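Regulatory protein of LacI family (Chloroflexus aggregans, PDB 3BBL) probably regulates transcription as a LacI-family DNA-binding protein, its periplasmic-binding-protein-like region presumably sensing a small effector. Local coordinates at residues I128-W133 / D142-Y147. Residues are numbered along the deposited sequence; the frame is centred on the assembly and turned at random.
Sequences IAILAW and DRLQGY
I130 CG2 sits over the centre of one face of the Y147 ring, 3.8 Å from the ring centroid and 11° off the ring normal, a CH-pi contact. CG1 stands anti to the backbone N, and CD1 beyond it reaches Y147 CB and, at 3.9 Å, L144 CD1. I128 O lies at the edge of the Y147 ring, in its plane, and accepts a hydrogen bond from Y147 OH at 2.7 Å. The C=O...donor angle is 147°, with the donor tilted somewhat from the carbonyl plane. Face and hydroxyl are thus both engaged, which is likely to limit turning of the ring; a phenylalanine in place of Y147 would probably leave the I128 carbonyl without this donor. Strand 128-132 and helix 138-153 are the first two elements of a beta-alpha-beta unit closed by strand 163-165, within the periplasmic-binding-protein-like fold, and the two short segments run antiparallel with axes 9.6 Å apart. Helix 109-123 adds V117 against Y147. Packing thins toward the C-terminal end of the strand, where A132 CB stays 4.4 Å from L144 CD1. Beyond it, R143 NH1 comes nearest partly exposed W133 at CH2, 3.4 Å away, with CZ2 and CZ3 farther off. Ring and guanidinium planes are 48° apart. R143 NH1 also has a weak hydrogen bond to L195 O and a long, weak ion pair with D224.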
loop_
_atom_site.group_PDB
_atom_site.type_symbol
_atom_site.label_atom_id
_atom_site.label_comp_id
_atom_site.label_asym_id
_atom_site.label_seq_id
_atom_site.Cartn_x
_atom_site.Cartn_y
_atom_site.Cartn_z
ATOM N N ILE A 128 -30.186 6.066 4.862
ATOM C CA ILE A 128 -28.776 5.955 4.526
ATOM C C ILE A 128 -27.948 6.931 5.342
ATOM O O ILE A 128 -28.196 8.131 5.339
ATOM C CB ILE A 128 -28.548 6.251 3.026
ATOM C CG1 ILE A 128 -29.533 5.433 2.187
ATOM C CG2 ILE A 128 -27.097 5.949 2.647
ATOM C CD1 ILE A 128 -29.611 5.833 0.726
ATOM N N ALA A 129 -26.960 6.403 6.046
ATOM C CA ALA A 129 -26.106 7.229 6.867
ATOM C C ALA A 129 -24.723 7.338 6.224
ATOM O O ALA A 129 -24.392 6.594 5.287
ATOM C CB ALA A 129 -25.995 6.615 8.261
ATOM N N ILE A 130 -23.915 8.259 6.740
ATOM C CA ILE A 130 -22.569 8.442 6.221
ATOM C C ILE A 130 -21.543 8.740 7.318
ATOM O O ILE A 130 -21.798 9.509 8.251
ATOM C CB ILE A 130 -22.540 9.583 5.156
ATOM C CG1 ILE A 130 -21.145 9.695 4.541
ATOM C CG2 ILE A 130 -23.002 10.909 5.786
ATOM C CD1 ILE A 130 -21.059 10.717 3.421
ATOM N N LEU A 131 -20.391 8.095 7.202
ATOM C CA LEU A 131 -19.292 8.296 8.128
ATOM C C LEU A 131 -18.386 9.289 7.403
ATOM O O LEU A 131 -17.640 8.934 6.495
ATOM C CB LEU A 131 -18.582 6.966 8.387
ATOM C CG LEU A 131 -19.534 5.859 8.863
ATOM C CD1 LEU A 131 -18.733 4.639 9.297
ATOM C CD2 LEU A 131 -20.393 6.372 10.008
ATOM N N ALA A 132 -18.482 10.551 7.799
ATOM C CA ALA A 132 -17.725 11.618 7.160
ATOM C C ALA A 132 -16.548 12.145 7.979
ATOM O O ALA A 132 -16.278 11.677 9.088
ATOM C CB ALA A 132 -18.672 12.755 6.812
ATOM N N TRP A 133 -15.864 13.138 7.420
ATOM C CA TRP A 133 -14.700 13.738 8.059
ATOM C C TRP A 133 -14.995 15.136 8.600
ATOM O O TRP A 133 -16.065 15.690 8.357
ATOM C CB TRP A 133 -13.543 13.809 7.053
ATOM C CG TRP A 133 -13.072 12.482 6.562
ATOM C CD1 TRP A 133 -13.267 11.274 7.157
ATOM C CD2 TRP A 133 -12.276 12.229 5.394
ATOM N NE1 TRP A 133 -12.646 10.283 6.438
ATOM C CE2 TRP A 133 -12.030 10.840 5.351
ATOM C CE3 TRP A 133 -11.746 13.043 4.384
ATOM C CZ2 TRP A 133 -11.274 10.241 4.334
ATOM C CZ3 TRP A 133 -10.995 12.447 3.372
ATOM C CH2 TRP A 133 -10.768 11.059 3.357
ATOM N N ASP A 142 -16.043 17.635 -0.239
ATOM C CA ASP A 142 -16.409 17.283 -1.606
ATOM C C ASP A 142 -17.198 15.988 -1.606
ATOM O O ASP A 142 -18.272 15.897 -2.197
ATOM C CB ASP A 142 -15.171 17.108 -2.490
ATOM C CG ASP A 142 -14.630 18.421 -3.001
ATOM O OD1 ASP A 142 -13.792 19.036 -2.313
ATOM O OD2 ASP A 142 -15.053 18.842 -4.095
ATOM N N ARG A 143 -16.655 14.988 -0.928
ATOM C CA ARG A 143 -17.302 13.690 -0.853
ATOM C C ARG A 143 -18.639 13.743 -0.117
ATOM O O ARG A 143 -19.594 13.093 -0.520
ATOM C CB ARG A 143 -16.355 12.688 -0.200
ATOM C CG ARG A 143 -15.106 12.443 -1.044
ATOM C CD ARG A 143 -14.140 11.486 -0.372
ATOM N NE ARG A 143 -12.943 11.302 -1.171
ATOM C CZ ARG A 143 -11.897 10.576 -0.793
ATOM N NH1 ARG A 143 -11.888 9.955 0.378
ATOM N NH2 ARG A 143 -10.855 10.474 -1.595
ATOM N N LEU A 144 -18.710 14.524 0.950
ATOM C CA LEU A 144 -19.949 14.650 1.693
ATOM C C LEU A 144 -21.011 15.328 0.834
ATOM O O LEU A 144 -22.194 14.978 0.898
ATOM C CB LEU A 144 -19.729 15.458 2.970
ATOM C CG LEU A 144 -20.989 15.748 3.789
ATOM C CD1 LEU A 144 -21.732 14.461 4.095
ATOM C CD2 LEU A 144 -20.601 16.462 5.069
ATOM N N GLN A 145 -20.577 16.284 0.015
ATOM C CA GLN A 145 -21.478 17.032 -0.858
ATOM C C GLN A 145 -22.263 16.114 -1.793
ATOM O O GLN A 145 -23.463 16.312 -2.001
ATOM C CB GLN A 145 -20.674 18.063 -1.668
ATOM C CG GLN A 145 -21.501 19.034 -2.508
ATOM C CD GLN A 145 -22.568 19.755 -1.699
ATOM O OE1 GLN A 145 -22.302 20.280 -0.608
ATOM N NE2 GLN A 145 -23.783 19.793 -2.236
ATOM N N GLY A 146 -21.586 15.114 -2.349
ATOM C CA GLY A 146 -22.244 14.182 -3.250
ATOM C C GLY A 146 -23.394 13.451 -2.575
ATOM O O GLY A 146 -24.431 13.190 -3.185
ATOM N N TYR A 147 -23.195 13.121 -1.304
ATOM C CA TYR A 147 -24.202 12.447 -0.498
ATOM C C TYR A 147 -25.428 13.367 -0.345
ATOM O O TYR A 147 -26.562 12.967 -0.616
ATOM C CB TYR A 147 -23.603 12.119 0.877
ATOM C CG TYR A 147 -24.604 11.714 1.937
ATOM C CD1 TYR A 147 -25.055 10.404 2.034
ATOM C CD2 TYR A 147 -25.088 12.642 2.853
ATOM C CE1 TYR A 147 -25.961 10.029 3.028
ATOM C CE2 TYR A 147 -25.991 12.285 3.839
ATOM C CZ TYR A 147 -26.424 10.977 3.926
ATOM O OH TYR A 147 -27.304 10.616 4.918
#